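Local coordinates for protein GCN5-related N-acetyltransferase (Streptococcus suis, PDB 3G3S) that probably transfers an acetyl group from acetyl-coenzyme A to an amine, as other members of the GCN5-related N-acetyltransferase family do, at residues 61-64 with 65-68; 84-87 with 88-92; 131-134 with 135-138; 193-196 with 197-200; 206-209 with 210-214. All blocks are in the same frame, centred on the assembly; numbering follows the deposited sequence.

Contact 1 of 5, residues 61-64 with 65-68; sequences HRDL and LKIC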
loop_
_atom_site.group_PDB
_atom_site.type_symbol
_atom_site.label_atom_id
_atom_site.label_comp_id
_atom_site.label_asym_id
_atom_site.label_seq_id
_atom_site.Cartn_x
_atom_site.Cartn_y
_atom_site.Cartn_z
ATOM N N HIS A 61 -18.483 6.690 -19.297
ATOM C CA HIS A 61 -17.774 6.308 -20.501
ATOM C C HIS A 61 -18.182 4.898 -20.943
ATOM O O HIS A 61 -17.949 3.934 -20.236
ATOM C CB HIS A 61 -16.272 6.339 -20.257
ATOM C CG HIS A 61 -15.498 6.459 -21.521
ATOM N ND1 HIS A 61 -15.421 5.434 -22.434
ATOM C CD2 HIS A 61 -14.843 7.504 -22.067
ATOM C CE1 HIS A 61 -14.724 5.836 -23.481
ATOM N NE2 HIS A 61 -14.353 7.084 -23.280
ATOM N N ARG A 62 -18.720 4.765 -22.155
ATOM C CA ARG A 62 -19.255 3.482 -22.568
ATOM C C ARG A 62 -18.187 2.418 -22.797
ATOM O O ARG A 62 -18.476 1.236 -22.635
ATOM C CB ARG A 62 -20.191 3.635 -23.773
ATOM C CG ARG A 62 -19.501 4.112 -25.016
ATOM C CD ARG A 62 -20.465 4.248 -26.195
ATOM N NE ARG A 62 -21.596 5.151 -25.930
ATOM C CZ ARG A 62 -22.891 4.827 -25.934
ATOM N NH1 ARG A 62 -23.790 5.770 -25.659
ATOM N NH2 ARG A 62 -23.312 3.595 -26.240
ATOM N N ASP A 63 -16.950 2.794 -23.113
ATOM C CA ASP A 63 -15.931 1.771 -23.309
ATOM C C ASP A 63 -15.585 1.025 -22.015
ATOM O O ASP A 63 -15.219 -0.158 -22.064
ATOM C CB ASP A 63 -14.678 2.347 -23.932
ATOM C CG ASP A 63 -14.881 2.773 -25.379
ATOM O OD1 ASP A 63 -16.000 2.607 -25.927
ATOM O OD2 ASP A 63 -13.896 3.292 -25.946
ATOM N N LEU A 64 -15.680 1.697 -20.870
ATOM C CA LEU A 64 -15.419 1.011 -19.613
ATOM C C LEU A 64 -16.533 -0.018 -19.281
ATOM O O LEU A 64 -16.278 -1.088 -18.714
ATOM C CB LEU A 64 -15.223 2.034 -18.477
ATOM C CG LEU A 64 -13.955 2.913 -18.517
ATOM C CD1 LEU A 64 -13.913 3.877 -17.327
ATOM C CD2 LEU A 64 -12.660 2.065 -18.576
ATOM N N LEU A 65 -17.771 0.326 -19.606
ATOM C CA LEU A 65 -18.915 -0.589 -19.451
ATOM C C LEU A 65 -18.710 -1.837 -20.314
ATOM O O LEU A 65 -19.050 -2.966 -19.931
ATOM C CB LEU A 65 -20.215 0.108 -19.841
ATOM C CG LEU A 65 -20.604 1.321 -18.995
ATOM C CD1 LEU A 65 -21.832 2.053 -19.464
ATOM C CD2 LEU A 65 -20.811 0.851 -17.528
ATOM N N LYS A 66 -18.140 -1.645 -21.497
ATOM C CA LYS A 66 -17.896 -2.792 -22.374
ATOM C C LYS A 66 -16.977 -3.837 -21.764
ATOM O O LYS A 66 -17.191 -5.039 -21.953
ATOM C CB LYS A 66 -17.320 -2.338 -23.708
ATOM C CG LYS A 66 -18.341 -1.586 -24.522
ATOM C CD LYS A 66 -17.793 -1.173 -25.870
ATOM C CE LYS A 66 -18.868 -0.480 -26.699
ATOM N NZ LYS A 66 -18.461 -0.391 -28.138
ATOM N N ILE A 67 -15.978 -3.377 -21.009
ATOM C CA ILE A 67 -15.040 -4.254 -20.338
ATOM C C ILE A 67 -15.778 -5.142 -19.339
ATOM O O ILE A 67 -15.347 -6.259 -19.056
ATOM C CB ILE A 67 -13.949 -3.446 -19.561
ATOM C CG1 ILE A 67 -13.106 -2.578 -20.487
ATOM C CG2 ILE A 67 -13.019 -4.376 -18.785
ATOM C CD1 ILE A 67 -12.138 -1.699 -19.748
ATOM N N CYS A 68 -16.884 -4.655 -18.800
ATOM C CA CYS A 68 -17.673 -5.417 -17.850
ATOM C C CYS A 68 -18.629 -6.412 -18.470
ATOM O O CYS A 68 -19.169 -7.245 -17.765
ATOM C CB CYS A 68 -18.483 -4.454 -16.983
ATOM S SG CYS A 68 -17.453 -3.289 -16.096
#
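Leu64 and Ile67, three residues apart on the short helix 62-68, lie side by side and point the same way. Methyl meets methyl at their ends, CD2 of Leu64 standing 4.0 Å from CD1 of Ile67. Both side chains set their first branch anti to the carbonyl carbon (chi1 -68° in Leu64, -62° in Ile67), which gives the pair its common direction, and both also rest on Tyr33 of strand 31-34. One residue earlier, Asp63 and Lys66 repeat the arrangement on an exposed side of the helix. The extended lysine runs alongside the carboxylate, yet its NZ remains 4.5 Å from Asp63 OD1, opposite charges near each other without a salt bridge.

The turn belongs to a beta-alpha-beta unit in which helix 62-68 links strand 52-58 to strand 73-77. His61 is its N-cap: ND1 accepts from Asp63 N at 3.1 Å, with the donor 14° out of the imidazole plane, so the ring occupies an N-H of the first turn. Lys66 N then donates to Arg62 O at 3.1 Å, whereas Ile67 N is held weakly, shared between Asp63 O and Leu64 O. Leu65 turns to another side and packs on Leu85, Ile86 and Tyr90 of helix 80-90.

Contact 2 of 5, residues 84-87 with 88-92; sequences DLIE and EVYGD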
loop_
_atom_site.group_PDB
_atom_site.type_symbol
_atom_site.label_atom_id
_atom_site.label_comp_id
_atom_site.label_asym_id
_atom_site.label_seq_id
_atom_site.Cartn_x
_atom_site.Cartn_y
_atom_site.Cartn_z
ATOM N N ASP A 84 -27.386 6.586 -15.521
ATOM C CA ASP A 84 -28.150 6.995 -16.669
ATOM C C ASP A 84 -27.542 6.400 -17.916
ATOM O O ASP A 84 -28.268 6.005 -18.824
ATOM C CB ASP A 84 -28.190 8.523 -16.806
ATOM C CG ASP A 84 -29.009 9.201 -15.721
ATOM O OD1 ASP A 84 -29.758 8.540 -14.993
ATOM O OD2 ASP A 84 -28.918 10.424 -15.632
ATOM N N LEU A 85 -26.215 6.324 -17.972
ATOM C CA LEU A 85 -25.572 5.732 -19.149
ATOM C C LEU A 85 -25.822 4.233 -19.202
ATOM O O LEU A 85 -26.111 3.685 -20.250
ATOM C CB LEU A 85 -24.074 6.017 -19.156
ATOM C CG LEU A 85 -23.321 5.454 -20.369
ATOM C CD1 LEU A 85 -23.889 6.102 -21.631
ATOM C CD2 LEU A 85 -21.768 5.631 -20.231
ATOM N N ILE A 86 -25.673 3.568 -18.068
ATOM C CA ILE A 86 -25.903 2.127 -17.988
ATOM C C ILE A 86 -27.321 1.805 -18.487
ATOM O O ILE A 86 -27.520 0.922 -19.306
ATOM C CB ILE A 86 -25.719 1.601 -16.501
ATOM C CG1 ILE A 86 -24.248 1.708 -16.054
ATOM C CG2 ILE A 86 -26.143 0.166 -16.377
ATOM C CD1 ILE A 86 -23.994 1.580 -14.510
ATOM N N GLU A 87 -28.310 2.541 -17.984
ATOM C CA GLU A 87 -29.708 2.254 -18.316
ATOM C C GLU A 87 -29.979 2.550 -19.760
ATOM O O GLU A 87 -30.697 1.809 -20.411
ATOM C CB GLU A 87 -30.661 3.026 -17.445
ATOM C CG GLU A 87 -30.587 2.546 -15.987
ATOM C CD GLU A 87 -31.477 3.277 -15.062
ATOM O OE1 GLU A 87 -32.248 4.126 -15.526
ATOM O OE2 GLU A 87 -31.402 3.008 -13.847
ATOM N N GLU A 88 -29.414 3.639 -20.242
ATOM C CA GLU A 88 -29.575 4.034 -21.627
ATOM C C GLU A 88 -28.992 3.017 -22.595
ATOM O O GLU A 88 -29.634 2.640 -23.592
ATOM C CB GLU A 88 -28.907 5.391 -21.866
ATOM C CG GLU A 88 -28.905 5.815 -23.335
ATOM C CD GLU A 88 -28.373 7.200 -23.523
ATOM O OE1 GLU A 88 -29.162 8.152 -23.334
ATOM O OE2 GLU A 88 -27.185 7.324 -23.874
ATOM N N VAL A 89 -27.761 2.607 -22.331
ATOM C CA VAL A 89 -27.062 1.680 -23.220
ATOM C C VAL A 89 -27.638 0.258 -23.228
ATOM O O VAL A 89 -27.712 -0.370 -24.287
ATOM C CB VAL A 89 -25.567 1.589 -22.886
ATOM C CG1 VAL A 89 -24.889 0.454 -23.705
ATOM C CG2 VAL A 89 -24.847 2.940 -23.105
ATOM N N TYR A 90 -28.071 -0.244 -22.078
ATOM C CA TYR A 90 -28.479 -1.648 -21.936
ATOM C C TYR A 90 -29.971 -1.934 -21.709
ATOM O O TYR A 90 -30.391 -3.087 -21.801
ATOM C CB TYR A 90 -27.656 -2.306 -20.815
ATOM C CG TYR A 90 -26.160 -2.280 -21.071
ATOM C CD1 TYR A 90 -25.558 -3.178 -21.957
ATOM C CD2 TYR A 90 -25.344 -1.338 -20.455
ATOM C CE1 TYR A 90 -24.188 -3.135 -22.215
ATOM C CE2 TYR A 90 -23.972 -1.306 -20.697
ATOM C CZ TYR A 90 -23.400 -2.188 -21.579
ATOM O OH TYR A 90 -22.039 -2.130 -21.787
ATOM N N GLY A 91 -30.762 -0.913 -21.412
ATOM C CA GLY A 91 -32.191 -1.087 -21.272
ATOM C C GLY A 91 -32.533 -2.231 -20.381
ATOM O O GLY A 91 -32.069 -2.269 -19.232
ATOM N N ASP A 92 -33.289 -3.191 -20.908
ATOM C CA ASP A 92 -33.736 -4.360 -20.114
ATOM C C ASP A 92 -32.630 -5.377 -19.848
ATOM O O ASP A 92 -32.866 -6.344 -19.131
ATOM C CB ASP A 92 -34.938 -5.087 -20.770
ATOM C CG ASP A 92 -36.225 -4.278 -20.721
ATOM O OD1 ASP A 92 -36.402 -3.444 -19.794
ATOM O OD2 ASP A 92 -37.074 -4.499 -21.619
#
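Leu85 has CG anti to its own N (chi1 -179°), and Val89 sets CG2 beside its N, anti to the carbonyl carbon; these two choices bring the side chains together one helical turn apart. They run alongside each other in the same direction, with Leu85 CD1 3.6 Å from Val89 CG2. The same CD1 also has the carboxylate of Glu88 near it, OE2 at 4.2 Å, where the leucine and the extended glutamate cross at a slant. Val89's other methyl, CG1, lies 3.5 Å above the plane of the Tyr90 ring, over its centre, a CH-pi type of approach between neighbours in sequence. Near its own plane, the edge of that ring meets a carbonyl: Tyr90 CD2 is 3.3 Å from Ile86 O.

This is the last part of helix 80-90, where Val89 also touches Arg62 of helix 62-68. Its backbone bonds are regular, the straightest being Val89 N to Leu85 O at 2.9 Å with an angle of 166° at the hydrogen. Gly91, with positive phi, is the first residue to leave the helical conformation, yet its N still donates to Glu87 O at 2.9 Å, approaching from above the carbonyl plane. Two of the polar ends in this turn reach beyond it. Tyr90 OH is hydrogen-bonded to Glu69 OE2, while the ring makes an edge-to-face contact with Trp248; Glu87 OE2 bonds to Tyr246 OH, so helix 80-90 is tied to strand 239-248 by an aromatic contact and by a polar one.

Contact 3 of 5, residues 131-134 with 135-138; sequences RNLY and ETCL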
loop_
_atom_site.group_PDB
_atom_site.type_symbol
_atom_site.label_atom_id
_atom_site.label_comp_id
_atom_site.label_asym_id
_atom_site.label_seq_id
_atom_site.Cartn_x
_atom_site.Cartn_y
_atom_site.Cartn_z
ATOM N N ARG A 131 -6.155 -25.642 3.202
ATOM C CA ARG A 131 -5.911 -26.061 1.831
ATOM C C ARG A 131 -6.995 -26.994 1.280
ATOM O O ARG A 131 -7.420 -26.839 0.130
ATOM C CB ARG A 131 -4.518 -26.702 1.797
ATOM C CG ARG A 131 -4.007 -27.193 0.456
ATOM C CD ARG A 131 -2.540 -27.659 0.584
ATOM N NE ARG A 131 -1.662 -26.566 1.021
ATOM C CZ ARG A 131 -1.052 -25.694 0.213
ATOM N NH1 ARG A 131 -1.176 -25.783 -1.111
ATOM N NH2 ARG A 131 -0.301 -24.724 0.741
ATOM N N ASN A 132 -7.450 -27.943 2.087
ATOM C CA ASN A 132 -8.473 -28.894 1.633
ATOM C C ASN A 132 -9.871 -28.291 1.548
ATOM O O ASN A 132 -10.602 -28.574 0.603
ATOM C CB ASN A 132 -8.465 -30.167 2.499
ATOM C CG ASN A 132 -7.283 -31.081 2.190
ATOM O OD1 ASN A 132 -6.379 -30.727 1.426
ATOM N ND2 ASN A 132 -7.296 -32.274 2.776
ATOM N N LEU A 133 -10.240 -27.464 2.521
ATOM C CA LEU A 133 -11.538 -26.783 2.496
ATOM C C LEU A 133 -11.607 -25.756 1.394
ATOM O O LEU A 133 -12.672 -25.558 0.832
ATOM C CB LEU A 133 -11.845 -26.177 3.843
ATOM C CG LEU A 133 -12.138 -27.259 4.880
ATOM C CD1 LEU A 133 -12.216 -26.679 6.268
ATOM C CD2 LEU A 133 -13.429 -27.977 4.524
ATOM N N TYR A 134 -10.481 -25.112 1.089
ATOM C CA TYR A 134 -10.412 -24.225 -0.073
ATOM C C TYR A 134 -10.985 -24.972 -1.291
ATOM O O TYR A 134 -11.926 -24.509 -1.943
ATOM C CB TYR A 134 -8.962 -23.791 -0.324
ATOM C CG TYR A 134 -8.704 -23.068 -1.642
ATOM C CD1 TYR A 134 -8.388 -23.784 -2.783
ATOM C CD2 TYR A 134 -8.759 -21.677 -1.730
ATOM C CE1 TYR A 134 -8.156 -23.153 -3.985
ATOM C CE2 TYR A 134 -8.534 -21.027 -2.941
ATOM C CZ TYR A 134 -8.223 -21.778 -4.058
ATOM O OH TYR A 134 -7.998 -21.189 -5.277
ATOM N N GLU A 135 -10.461 -26.155 -1.562
ATOM C CA GLU A 135 -10.903 -26.912 -2.729
ATOM C C GLU A 135 -12.382 -27.303 -2.654
ATOM O O GLU A 135 -13.103 -27.247 -3.653
ATOM C CB GLU A 135 -9.985 -28.136 -2.945
ATOM C CG GLU A 135 -8.494 -27.778 -3.284
ATOM C CD GLU A 135 -8.292 -27.064 -4.651
ATOM O OE1 GLU A 135 -9.173 -27.191 -5.538
ATOM O OE2 GLU A 135 -7.230 -26.398 -4.832
ATOM N N THR A 136 -12.845 -27.663 -1.455
ATOM C CA THR A 136 -14.229 -28.050 -1.250
ATOM C C THR A 136 -15.142 -26.862 -1.541
ATOM O O THR A 136 -16.192 -27.046 -2.126
ATOM C CB THR A 136 -14.460 -28.565 0.190
ATOM O OG1 THR A 136 -13.553 -29.637 0.453
ATOM C CG2 THR A 136 -15.884 -29.084 0.391
ATOM N N CYS A 137 -14.738 -25.655 -1.122
ATOM C CA CYS A 137 -15.541 -24.435 -1.373
ATOM C C CYS A 137 -15.681 -24.124 -2.863
ATOM O O CYS A 137 -16.728 -23.663 -3.327
ATOM C CB CYS A 137 -14.947 -23.224 -0.679
ATOM S SG CYS A 137 -15.179 -23.236 1.084
ATOM N N LEU A 138 -14.618 -24.378 -3.612
ATOM C CA LEU A 138 -14.664 -24.126 -5.067
ATOM C C LEU A 138 -15.615 -25.031 -5.849
ATOM O O LEU A 138 -16.094 -24.615 -6.898
ATOM C CB LEU A 138 -13.293 -24.261 -5.689
ATOM C CG LEU A 138 -12.284 -23.164 -5.483
ATOM C CD1 LEU A 138 -11.025 -23.616 -6.212
ATOM C CD2 LEU A 138 -12.768 -21.781 -5.980
HETATM O O HOH W 1 -5.433 -26.947 -2.352
#
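Tyr134 and Glu135, the residues most enveloped by this contact, cross at an angle on adjacent positions of helix 131-139. The tyrosine has CG anti to its N (chi1 170°), which sets the ring beside its own carbonyl carbon, where Glu135 and Leu138 can meet it, and the glutamate is bent at chi2 so that its carboxylate comes back beside the ring. Glu135 CD lies in the ring plane at the edge, and OE2 is 3.5 Å from Tyr134 CE1. Ring and carboxylate planes stand 71° apart. From the next turn Leu138 reaches the same part of the ring, its CD1 3.7 Å from Tyr134 CE1 in an oblique approach.

In the fold, helix 131-139 follows strand 125-128, an outermost strand of the sheet within this chain. Leu133 and Cys137 pack on Val164 of strand 162-167, while Tyr134 and Leu138 meet Val147 in a loop. A water ties Glu135 to the preceding turn, donating to OE2 at 3.1 Å and to Arg131 O at 3.2 Å, a bridge that probably steadies the bent side chain. Arg131 itself turns away to form a salt bridge with Glu154. Along the backbone, Cys137 N donates to Leu133 O at 2.8 Å and Leu138 N to Tyr134 O at 3.2 Å. Asn132 O accepts from Thr136 N; Thr136 OG1 also stands 3.1 Å from Asn132 O, though where its proton goes is not settled.

Contact 4 of 5, residues 193-196 with 197-200; sequences EDYR and GLGL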
loop_
_atom_site.group_PDB
_atom_site.type_symbol
_atom_site.label_atom_id
_atom_site.label_comp_id
_atom_site.label_asym_id
_atom_site.label_seq_id
_atom_site.Cartn_x
_atom_site.Cartn_y
_atom_site.Cartn_z
ATOM N N GLU A 193 -28.702 -23.604 0.698
ATOM C CA GLU A 193 -30.176 -23.386 0.753
ATOM C C GLU A 193 -30.897 -24.223 1.794
ATOM O O GLU A 193 -31.704 -23.712 2.586
ATOM C CB GLU A 193 -30.798 -23.634 -0.628
ATOM N N ASP A 194 -30.552 -25.508 1.828
ATOM C CA ASP A 194 -31.175 -26.448 2.755
ATOM C C ASP A 194 -30.813 -26.230 4.219
ATOM O O ASP A 194 -31.442 -26.824 5.078
ATOM C CB ASP A 194 -30.897 -27.910 2.335
ATOM C CG ASP A 194 -29.428 -28.244 2.228
ATOM O OD1 ASP A 194 -28.598 -27.360 1.887
ATOM O OD2 ASP A 194 -29.108 -29.426 2.454
ATOM N N TYR A 195 -29.823 -25.388 4.503
ATOM C CA TYR A 195 -29.436 -25.075 5.871
ATOM C C TYR A 195 -29.704 -23.628 6.281
ATOM O O TYR A 195 -29.284 -23.205 7.358
ATOM C CB TYR A 195 -27.969 -25.404 6.047
ATOM C CG TYR A 195 -27.748 -26.863 6.290
ATOM C CD1 TYR A 195 -27.658 -27.756 5.229
ATOM C CD2 TYR A 195 -27.652 -27.354 7.589
ATOM C CE1 TYR A 195 -27.462 -29.099 5.449
ATOM C CE2 TYR A 195 -27.449 -28.695 7.822
ATOM C CZ TYR A 195 -27.357 -29.576 6.743
ATOM O OH TYR A 195 -27.127 -30.929 6.940
ATOM N N ARG A 196 -30.423 -22.884 5.440
ATOM C CA ARG A 196 -30.746 -21.496 5.763
ATOM C C ARG A 196 -31.770 -21.420 6.880
ATOM O O ARG A 196 -32.486 -22.400 7.174
ATOM C CB ARG A 196 -31.220 -20.736 4.535
ATOM C CG ARG A 196 -30.066 -20.393 3.616
ATOM C CD ARG A 196 -30.504 -19.793 2.296
ATOM N NE ARG A 196 -29.343 -19.622 1.419
ATOM C CZ ARG A 196 -29.398 -19.426 0.100
ATOM N NH1 ARG A 196 -30.560 -19.353 -0.545
ATOM N NH2 ARG A 196 -28.270 -19.309 -0.592
ATOM N N GLY A 197 -31.804 -20.257 7.523
ATOM C CA GLY A 197 -32.700 -20.017 8.640
ATOM C C GLY A 197 -32.322 -20.698 9.939
ATOM O O GLY A 197 -33.173 -20.854 10.799
ATOM N N LEU A 198 -31.064 -21.087 10.111
ATOM C CA LEU A 198 -30.632 -21.738 11.348
ATOM C C LEU A 198 -29.587 -20.940 12.108
ATOM O O LEU A 198 -29.037 -21.424 13.098
ATOM C CB LEU A 198 -30.068 -23.127 11.047
ATOM C CG LEU A 198 -30.935 -24.051 10.183
ATOM C CD1 LEU A 198 -30.196 -25.376 10.042
ATOM C CD2 LEU A 198 -32.341 -24.265 10.742
ATOM N N GLY A 199 -29.292 -19.725 11.656
ATOM C CA GLY A 199 -28.310 -18.866 12.344
ATOM C C GLY A 199 -26.863 -19.252 12.122
ATOM O O GLY A 199 -25.986 -18.828 12.869
ATOM N N LEU A 200 -26.613 -20.058 11.088
ATOM C CA LEU A 200 -25.272 -20.478 10.788
ATOM C C LEU A 200 -24.408 -19.317 10.263
ATOM O O LEU A 200 -23.239 -19.183 10.642
ATOM C CB LEU A 200 -25.294 -21.644 9.798
ATOM C CG LEU A 200 -26.016 -22.929 10.252
ATOM C CD1 LEU A 200 -25.824 -24.038 9.249
ATOM C CD2 LEU A 200 -25.578 -23.415 11.627
HETATM O O HOH W 2 -28.608 -20.930 8.759
#
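Tyr195 overlaps two leucines from the residues that follow it. Its CD2 lies 4.0 Å from Leu198 CD1 and 4.1 Å from Leu200 CD1, and both methyls approach the ring obliquely. With CG beside the backbone N (chi1 -51°), the Leu198 side chain swings back over the turn, bringing its CG to 3.4 Å from Tyr195 O. Leu200 reaches the tyrosine from further along the chain, its CD1 also touching CB.

No direct hydrogen bond joins 193-196 to 197-200; a water takes that role. It donates to Tyr195 O at 2.8 Å and accepts from Leu198 N at 2.8 Å, and Leu200 N gives it a third, longer bond at 3.2 Å. One water thus gathers the polar backbone atoms that the turn brings together, which is consistent with a role in keeping the loop curved. Gly197 and Gly199 both have positive phi, and Gly199 is the N-cap of the helix that follows.

In another direction, the extended Arg196 lays one face of its guanidinium near Glu193 CA, which sits toward the rim of the group, and NE donates to Thr191 O at the end of the preceding strand. Tyr195 is fixed at its far end, where OH bonds to His167 ND1. The run Arg-Gly-Leu-Gly-Leu, set between strand 184-191 and the start of helix 200-214, fits the first five positions of the Arg/Gln-x-x-Gly-x-Gly/Ala acetyl-CoA signature of GNAT enzymes, whose backbone amides in relatives receive the pyrophosphate of the cofactor; this loop is probably its counterpart here.

Contact 5 of 5, residues 206-209 with 210-214; sequences AQLI and LACLD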
loop_
_atom_site.group_PDB
_atom_site.type_symbol
_atom_site.label_atom_id
_atom_site.label_comp_id
_atom_site.label_asym_id
_atom_site.label_seq_id
_atom_site.Cartn_x
_atom_site.Cartn_y
_atom_site.Cartn_z
ATOM N N ALA A 206 -19.554 -14.135 12.928
ATOM C CA ALA A 206 -19.020 -13.715 14.226
ATOM C C ALA A 206 -17.594 -14.206 14.392
ATOM O O ALA A 206 -16.717 -13.438 14.769
ATOM C CB ALA A 206 -19.925 -14.191 15.392
ATOM N N GLN A 207 -17.357 -15.476 14.090
ATOM C CA GLN A 207 -16.015 -16.070 14.209
ATOM C C GLN A 207 -14.998 -15.380 13.330
ATOM O O GLN A 207 -13.880 -15.111 13.751
ATOM C CB GLN A 207 -16.079 -17.540 13.821
ATOM C CG GLN A 207 -14.764 -18.360 13.876
ATOM C CD GLN A 207 -14.372 -18.726 15.285
ATOM O OE1 GLN A 207 -13.989 -17.862 16.071
ATOM N NE2 GLN A 207 -14.444 -20.006 15.606
ATOM N N LEU A 208 -15.374 -15.138 12.076
ATOM C CA LEU A 208 -14.476 -14.459 11.143
ATOM C C LEU A 208 -14.087 -13.065 11.654
ATOM O O LEU A 208 -12.907 -12.710 11.630
ATOM C CB LEU A 208 -15.124 -14.350 9.757
ATOM C CG LEU A 208 -14.298 -13.646 8.674
ATOM C CD1 LEU A 208 -12.935 -14.291 8.531
ATOM C CD2 LEU A 208 -15.043 -13.615 7.346
ATOM N N ILE A 209 -15.081 -12.296 12.102
ATOM C CA ILE A 209 -14.871 -10.941 12.644
ATOM C C ILE A 209 -13.861 -11.055 13.774
ATOM O O ILE A 209 -12.851 -10.379 13.778
ATOM C CB ILE A 209 -16.196 -10.305 13.132
ATOM C CG1 ILE A 209 -17.090 -9.974 11.925
ATOM C CG2 ILE A 209 -15.935 -9.019 14.003
ATOM C CD1 ILE A 209 -18.539 -9.598 12.229
ATOM N N LEU A 210 -14.116 -11.961 14.719
ATOM C CA LEU A 210 -13.197 -12.185 15.847
ATOM C C LEU A 210 -11.781 -12.559 15.394
ATOM O O LEU A 210 -10.792 -12.071 15.953
ATOM C CB LEU A 210 -13.754 -13.258 16.785
ATOM C CG LEU A 210 -14.921 -12.841 17.667
ATOM C CD1 LEU A 210 -15.548 -14.069 18.325
ATOM C CD2 LEU A 210 -14.475 -11.824 18.735
ATOM N N ALA A 211 -11.691 -13.403 14.367
ATOM C CA ALA A 211 -10.408 -13.783 13.789
ATOM C C ALA A 211 -9.687 -12.556 13.208
ATOM O O ALA A 211 -8.457 -12.412 13.340
ATOM C CB ALA A 211 -10.608 -14.838 12.708
ATOM N N CYS A 212 -10.453 -11.695 12.540
ATOM C CA CYS A 212 -9.924 -10.465 11.962
ATOM C C CYS A 212 -9.396 -9.527 13.015
ATOM O O CYS A 212 -8.249 -9.104 12.962
ATOM C CB CYS A 212 -10.998 -9.749 11.161
ATOM S SG CYS A 212 -11.201 -10.541 9.537
ATOM N N LEU A 213 -10.250 -9.217 13.977
ATOM C CA LEU A 213 -9.880 -8.331 15.062
ATOM C C LEU A 213 -8.625 -8.836 15.772
ATOM O O LEU A 213 -7.710 -8.068 16.063
ATOM C CB LEU A 213 -11.045 -8.168 16.033
ATOM C CG LEU A 213 -12.337 -7.503 15.518
ATOM C CD1 LEU A 213 -13.289 -7.395 16.670
ATOM C CD2 LEU A 213 -12.142 -6.120 14.878
ATOM N N ASP A 214 -8.560 -10.138 15.999
ATOM C CA ASP A 214 -7.396 -10.761 16.621
ATOM C C ASP A 214 -6.105 -10.507 15.841
ATOM O O ASP A 214 -5.037 -10.413 16.429
ATOM C CB ASP A 214 -7.622 -12.268 16.722
ATOM C CG ASP A 214 -6.468 -12.986 17.370
ATOM O OD1 ASP A 214 -6.254 -12.778 18.589
ATOM O OD2 ASP A 214 -5.791 -13.767 16.658
#
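Ala206 opens the turn by accepting from Leu210 N, a bond of 3.0 Å and nearly straight, 172° at the hydrogen. Leu210 then lays its own side chain against the same carbonyl, with CG 3.5 Å from Ala206 O, and beyond the helix it meets Gln114.

Gln207 contributes mainly its backbone: its O takes Ala211 N at 2.8 Å, and the small Ala211 CB rests 3.4 Å from the same oxygen.

Leu208 turns to strand 184-191, where it packs on Ile185 and Ile187. One turn later Cys212 follows it onto Ile185, the two side chains meeting loosely with Leu208 CD1 4.3 Å from Cys212 SG. Between them Cys212 N donates to Leu208 O.

Ile209 has the closest side-chain partner of the turn in Leu213. The two lie side by side and point the same way, Ile209 CG2 being 4.1 Å from Leu213 CD1. The isoleucine puts CG2 anti to its N, since CG1 takes the place beside it (chi1 -70°), and so CG2 faces the next turn. Both residues also touch Phe108 and Pro219, and the bond from Leu213 N to Ile209 O is almost linear at 175°.

Apolar residues, buried or partly so, spaced three and four apart, some against the sheet and others against helix 110-118, suit a helix covered by both a sheet and another helix, as in a beta-alpha-beta crossover; helix 200-214 makes that connection between strands 184-191 and 218-223 of the GNAT fold.

Overall arrangement
The five contacts follow one another in series along a chain whose strands form one mixed sheet. Contacts 1 and 2 form one cluster: their centres are 12 Å apart, and helices 62-68 and 80-90 touch directly, with His61 N, at the cap of the first, 3.6 Å from Leu85 CD2 in the second. Contacts 3, 4 and 5 make a second group, with centres about 20 Å apart and no touching atoms. Contact 4 leads into helix 200-214, which carries contact 5, the nearest atoms of the two being about 7 Å apart. Between the groups, centres are 34 to 40 Å apart. The probable cofactor loop therefore lies in the second group, far from the paired helices of the first.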